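Local coordinates for homoserine kinase (Listeria monocytogenes, PDB 3HUL), which probably catalyses the ATP-dependent phosphorylation of L-homoserine to O-phospho-L-homoserine, a step of threonine biosynthesis, at residues Val57-Leu69 against Ala92-Leu106. Numbering follows the deposited sequence.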
loop_
_atom_site.group_PDB
_atom_site.type_symbol
_atom_site.label_atom_id
_atom_site.label_comp_id
_atom_site.label_asym_id
_atom_site.label_seq_id
_atom_site.Cartn_x
_atom_site.Cartn_y
_atom_site.Cartn_z
ATOM N N VAL A 57 6.777 -38.130 -3.521
ATOM C CA VAL A 57 7.107 -36.987 -2.661
ATOM C C VAL A 57 5.950 -36.591 -1.712
ATOM O O VAL A 57 6.153 -36.412 -0.504
ATOM C CB VAL A 57 7.597 -35.794 -3.553
ATOM C CG1 VAL A 57 7.532 -34.474 -2.834
ATOM C CG2 VAL A 57 9.028 -36.070 -4.064
ATOM N N ILE A 58 4.744 -36.490 -2.270
ATOM C CA ILE A 58 3.531 -36.153 -1.516
ATOM C C ILE A 58 3.350 -37.059 -0.307
ATOM O O ILE A 58 3.190 -36.588 0.820
ATOM C CB ILE A 58 2.270 -36.242 -2.424
ATOM C CG1 ILE A 58 2.460 -35.383 -3.678
ATOM C CG2 ILE A 58 1.018 -35.874 -1.648
ATOM C CD1 ILE A 58 1.433 -35.563 -4.724
ATOM N N ILE A 59 3.418 -38.364 -0.543
ATOM C CA ILE A 59 3.232 -39.358 0.526
ATOM C C ILE A 59 4.375 -39.371 1.550
ATOM O O ILE A 59 4.117 -39.371 2.767
ATOM C CB ILE A 59 2.923 -40.773 -0.070
ATOM C CG1 ILE A 59 1.705 -40.681 -1.003
ATOM C CG2 ILE A 59 2.649 -41.791 1.057
ATOM C CD1 ILE A 59 1.560 -41.826 -2.003
ATOM N N GLU A 60 5.632 -39.345 1.089
ATOM C CA GLU A 60 6.786 -39.274 2.018
ATOM C C GLU A 60 6.701 -38.029 2.874
ATOM O O GLU A 60 7.035 -38.060 4.080
ATOM C CB GLU A 60 8.151 -39.248 1.290
ATOM C CG GLU A 60 8.416 -40.374 0.278
ATOM C CD GLU A 60 9.906 -40.513 -0.087
ATOM O OE1 GLU A 60 10.484 -39.557 -0.658
ATOM O OE2 GLU A 60 10.496 -41.585 0.197
ATOM N N THR A 61 6.283 -36.914 2.256
ATOM C CA THR A 61 6.143 -35.673 3.010
ATOM C C THR A 61 5.041 -35.898 4.040
ATOM O O THR A 61 5.217 -35.598 5.212
ATOM C CB THR A 61 5.770 -34.429 2.124
ATOM O OG1 THR A 61 6.706 -34.250 1.054
ATOM C CG2 THR A 61 5.707 -33.188 2.973
ATOM N N ALA A 62 3.901 -36.398 3.592
ATOM C CA ALA A 62 2.784 -36.651 4.514
ATOM C C ALA A 62 3.228 -37.540 5.694
ATOM O O ALA A 62 3.068 -37.151 6.866
ATOM C CB ALA A 62 1.593 -37.262 3.776
ATOM N N LEU A 63 3.857 -38.681 5.392
ATOM C CA LEU A 63 4.315 -39.609 6.463
ATOM C C LEU A 63 5.358 -39.013 7.378
ATOM O O LEU A 63 5.472 -39.408 8.541
ATOM C CB LEU A 63 4.794 -40.949 5.896
ATOM C CG LEU A 63 3.694 -41.711 5.153
ATOM C CD1 LEU A 63 4.274 -42.815 4.289
ATOM C CD2 LEU A 63 2.627 -42.255 6.158
ATOM N N ASN A 64 6.095 -38.027 6.879
ATOM C CA ASN A 64 7.094 -37.352 7.700
ATOM C C ASN A 64 6.471 -36.471 8.759
ATOM O O ASN A 64 7.071 -36.263 9.815
ATOM C CB ASN A 64 8.081 -36.549 6.830
ATOM C CG ASN A 64 9.189 -37.421 6.200
ATOM O OD1 ASN A 64 10.192 -36.889 5.724
ATOM N ND2 ASN A 64 9.010 -38.754 6.196
ATOM N N LEU A 65 5.280 -35.930 8.481
ATOM C CA LEU A 65 4.541 -35.143 9.489
ATOM C C LEU A 65 3.628 -36.020 10.339
ATOM O O LEU A 65 3.359 -35.704 11.510
ATOM C CB LEU A 65 3.676 -34.045 8.842
ATOM C CG LEU A 65 4.294 -32.733 8.374
ATOM C CD1 LEU A 65 4.804 -32.943 6.984
ATOM C CD2 LEU A 65 3.243 -31.623 8.344
ATOM N N ALA A 66 3.115 -37.085 9.726
ATOM C CA ALA A 66 2.181 -37.986 10.397
ATOM C C ALA A 66 2.554 -39.439 10.072
ATOM O O ALA A 66 2.005 -40.027 9.132
ATOM C CB ALA A 66 0.725 -37.664 9.995
ATOM N N PRO A 67 3.518 -40.005 10.833
ATOM C CA PRO A 67 4.062 -41.329 10.513
ATOM C C PRO A 67 2.990 -42.402 10.634
ATOM O O PRO A 67 2.961 -43.341 9.840
ATOM C CB PRO A 67 5.151 -41.538 11.578
ATOM C CG PRO A 67 5.404 -40.167 12.175
ATOM C CD PRO A 67 4.104 -39.452 12.071
ATOM N N ASN A 68 2.088 -42.196 11.590
ATOM C CA ASN A 68 1.089 -43.174 11.983
ATOM C C ASN A 68 -0.232 -43.040 11.217
ATOM O O ASN A 68 -1.215 -43.680 11.580
ATOM C CB ASN A 68 0.871 -43.109 13.512
ATOM C CG ASN A 68 2.138 -43.479 14.309
ATOM O OD1 ASN A 68 3.011 -44.211 13.809
ATOM N ND2 ASN A 68 2.244 -42.973 15.550
ATOM N N LEU A 69 -0.245 -42.214 10.164
ATOM C CA LEU A 69 -1.363 -42.145 9.209
ATOM C C LEU A 69 -1.775 -43.516 8.672
ATOM O O LEU A 69 -0.920 -44.364 8.407
ATOM C CB LEU A 69 -0.989 -41.287 7.994
ATOM C CG LEU A 69 -1.059 -39.755 8.027
ATOM C CD1 LEU A 69 -0.739 -39.207 6.644
ATOM C CD2 LEU A 69 -2.399 -39.196 8.547
ATOM N N ALA A 92 4.097 -30.406 -4.697
ATOM C CA ALA A 92 3.941 -31.763 -4.170
ATOM C C ALA A 92 4.218 -31.797 -2.669
ATOM O O ALA A 92 3.454 -32.413 -1.909
ATOM C CB ALA A 92 4.814 -32.806 -4.970
ATOM N N VAL A 93 5.267 -31.103 -2.231
ATOM C CA VAL A 93 5.587 -30.999 -0.814
ATOM C C VAL A 93 4.430 -30.331 -0.033
ATOM O O VAL A 93 3.946 -30.859 0.966
ATOM C CB VAL A 93 6.900 -30.213 -0.581
ATOM C CG1 VAL A 93 7.046 -29.850 0.903
ATOM C CG2 VAL A 93 8.144 -31.002 -1.108
ATOM N N VAL A 94 3.974 -29.184 -0.519
ATOM C CA VAL A 94 2.808 -28.519 0.073
ATOM C C VAL A 94 1.567 -29.432 0.090
ATOM O O VAL A 94 0.851 -29.471 1.067
ATOM C CB VAL A 94 2.524 -27.171 -0.645
ATOM C CG1 VAL A 94 1.165 -26.553 -0.193
ATOM C CG2 VAL A 94 3.699 -26.230 -0.434
ATOM N N ALA A 95 1.328 -30.158 -0.986
ATOM C CA ALA A 95 0.209 -31.101 -1.043
ATOM C C ALA A 95 0.301 -32.213 0.023
ATOM O O ALA A 95 -0.715 -32.587 0.623
ATOM C CB ALA A 95 0.103 -31.695 -2.428
ATOM N N GLY A 96 1.515 -32.712 0.271
ATOM C CA GLY A 96 1.749 -33.708 1.305
ATOM C C GLY A 96 1.515 -33.159 2.685
ATOM O O GLY A 96 0.979 -33.840 3.559
ATOM N N ILE A 97 1.916 -31.913 2.890
ATOM C CA ILE A 97 1.626 -31.238 4.138
ATOM C C ILE A 97 0.108 -31.127 4.365
ATOM O O ILE A 97 -0.384 -31.388 5.469
ATOM C CB ILE A 97 2.298 -29.881 4.173
ATOM C CG1 ILE A 97 3.820 -30.072 4.230
ATOM C CG2 ILE A 97 1.827 -29.052 5.363
ATOM C CD1 ILE A 97 4.616 -28.784 3.885
ATOM N N GLU A 98 -0.630 -30.769 3.315
ATOM C CA GLU A 98 -2.087 -30.599 3.432
ATOM C C GLU A 98 -2.753 -31.952 3.685
ATOM O O GLU A 98 -3.698 -32.050 4.468
ATOM C CB GLU A 98 -2.659 -29.977 2.162
ATOM C CG GLU A 98 -2.215 -28.540 1.945
ATOM C CD GLU A 98 -3.043 -27.554 2.738
ATOM O OE1 GLU A 98 -3.314 -27.773 3.934
ATOM O OE2 GLU A 98 -3.439 -26.540 2.150
ATOM N N LEU A 99 -2.253 -32.989 3.013
ATOM C CA LEU A 99 -2.734 -34.353 3.260
ATOM C C LEU A 99 -2.611 -34.750 4.744
ATOM O O LEU A 99 -3.596 -35.133 5.372
ATOM C CB LEU A 99 -2.011 -35.350 2.354
ATOM C CG LEU A 99 -2.527 -36.783 2.283
ATOM C CD1 LEU A 99 -3.848 -36.867 1.534
ATOM C CD2 LEU A 99 -1.466 -37.644 1.598
ATOM N N ALA A 100 -1.416 -34.608 5.305
ATOM C CA ALA A 100 -1.165 -35.009 6.673
ATOM C C ALA A 100 -1.975 -34.163 7.640
ATOM O O ALA A 100 -2.537 -34.671 8.637
ATOM C CB ALA A 100 0.319 -34.886 6.994
ATOM N N ASN A 101 -1.981 -32.856 7.373
ATOM C CA ASN A 101 -2.688 -31.923 8.204
ATOM C C ASN A 101 -4.166 -32.268 8.240
ATOM O O ASN A 101 -4.809 -32.154 9.286
ATOM C CB ASN A 101 -2.511 -30.487 7.701
ATOM C CG ASN A 101 -3.257 -29.487 8.560
ATOM O OD1 ASN A 101 -2.926 -29.279 9.725
ATOM N ND2 ASN A 101 -4.293 -28.886 7.991
ATOM N N THR A 102 -4.711 -32.681 7.104
ATOM C CA THR A 102 -6.126 -33.026 7.113
ATOM C C THR A 102 -6.377 -34.434 7.709
ATOM O O THR A 102 -7.125 -34.557 8.681
ATOM C CB THR A 102 -6.821 -32.755 5.752
ATOM O OG1 THR A 102 -6.751 -31.347 5.489
ATOM C CG2 THR A 102 -8.289 -33.123 5.798
ATOM N N LEU A 103 -5.716 -35.464 7.189
ATOM C CA LEU A 103 -5.962 -36.835 7.680
ATOM C C LEU A 103 -5.537 -37.108 9.117
ATOM O O LEU A 103 -6.100 -37.987 9.759
ATOM C CB LEU A 103 -5.367 -37.883 6.746
ATOM C CG LEU A 103 -5.899 -37.956 5.315
ATOM C CD1 LEU A 103 -5.039 -38.911 4.495
ATOM C CD2 LEU A 103 -7.365 -38.368 5.267
ATOM N N ALA A 104 -4.576 -36.361 9.646
ATOM C CA ALA A 104 -4.159 -36.543 11.048
ATOM C C ALA A 104 -4.658 -35.408 11.924
ATOM O O ALA A 104 -4.332 -35.332 13.117
ATOM C CB ALA A 104 -2.650 -36.674 11.164
ATOM N N GLU A 105 -5.445 -34.515 11.323
ATOM C CA GLU A 105 -6.096 -33.439 12.053
ATOM C C GLU A 105 -5.089 -32.626 12.859
ATOM O O GLU A 105 -5.276 -32.398 14.056
ATOM C CB GLU A 105 -7.190 -34.007 12.979
ATOM C CG GLU A 105 -8.054 -35.123 12.376
ATOM C CD GLU A 105 -9.387 -35.292 13.106
ATOM O OE1 GLU A 105 -9.404 -35.367 14.368
ATOM O OE2 GLU A 105 -10.424 -35.342 12.406
ATOM N N LEU A 106 -4.022 -32.173 12.205
ATOM C CA LEU A 106 -2.978 -31.403 12.903
ATOM C C LEU A 106 -3.372 -29.950 13.122
ATOM O O LEU A 106 -2.858 -29.278 14.028
ATOM C CB LEU A 106 -1.656 -31.481 12.138
ATOM C CG LEU A 106 -1.148 -32.900 11.856
ATOM C CD1 LEU A 106 -0.002 -32.912 10.845
ATOM C CD2 LEU A 106 -0.741 -33.559 13.175
#
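Val57 O, at the start of helix 57-65, is gripped twice by Thr61, through its backbone N and through OG1 at 2.7 Å, the hydroxyl coming from above the carbonyl plane. That bond fixes the Thr61 rotation: with OG1 beside the backbone N (chi1 -55°), CG2 is directed at the other helix, 3.5 Å from Val93 O and beside Ile97 CG1. No hydrogen bond links the two helices. Instead they meet backbone to backbone at Gly96, whose bare CA sits 3.3 Å from Ile58 O in a CA-H...O contact; a second joins Ala62 CA to Gly96 O. With Ala92 and Ala100 on the same face, the axes approach to 7.4 Å, crossing at -44°. Ile58 flanks the glycine, its CG1 on Ala92 CB at 3.7 Å and its CG2 over the Gly96 backbone. Farther along, Ala100 CB touches Ala62 O and Leu65 CB; past the end of helix 57-65, Ala66 CB packs on Ala104 CB, and Leu69 CD2 lies 3.6 Å from that same Ala104 CB. Within this GHMP kinase N-terminal domain, helix 110-121 packs against Thr61, Val93 and Ile97, whereas Ile58, Ala92, Ala95 and Leu99 pack on strand 27-36, and Val94, Ala95, Glu98 and Thr102 on strand 3-12.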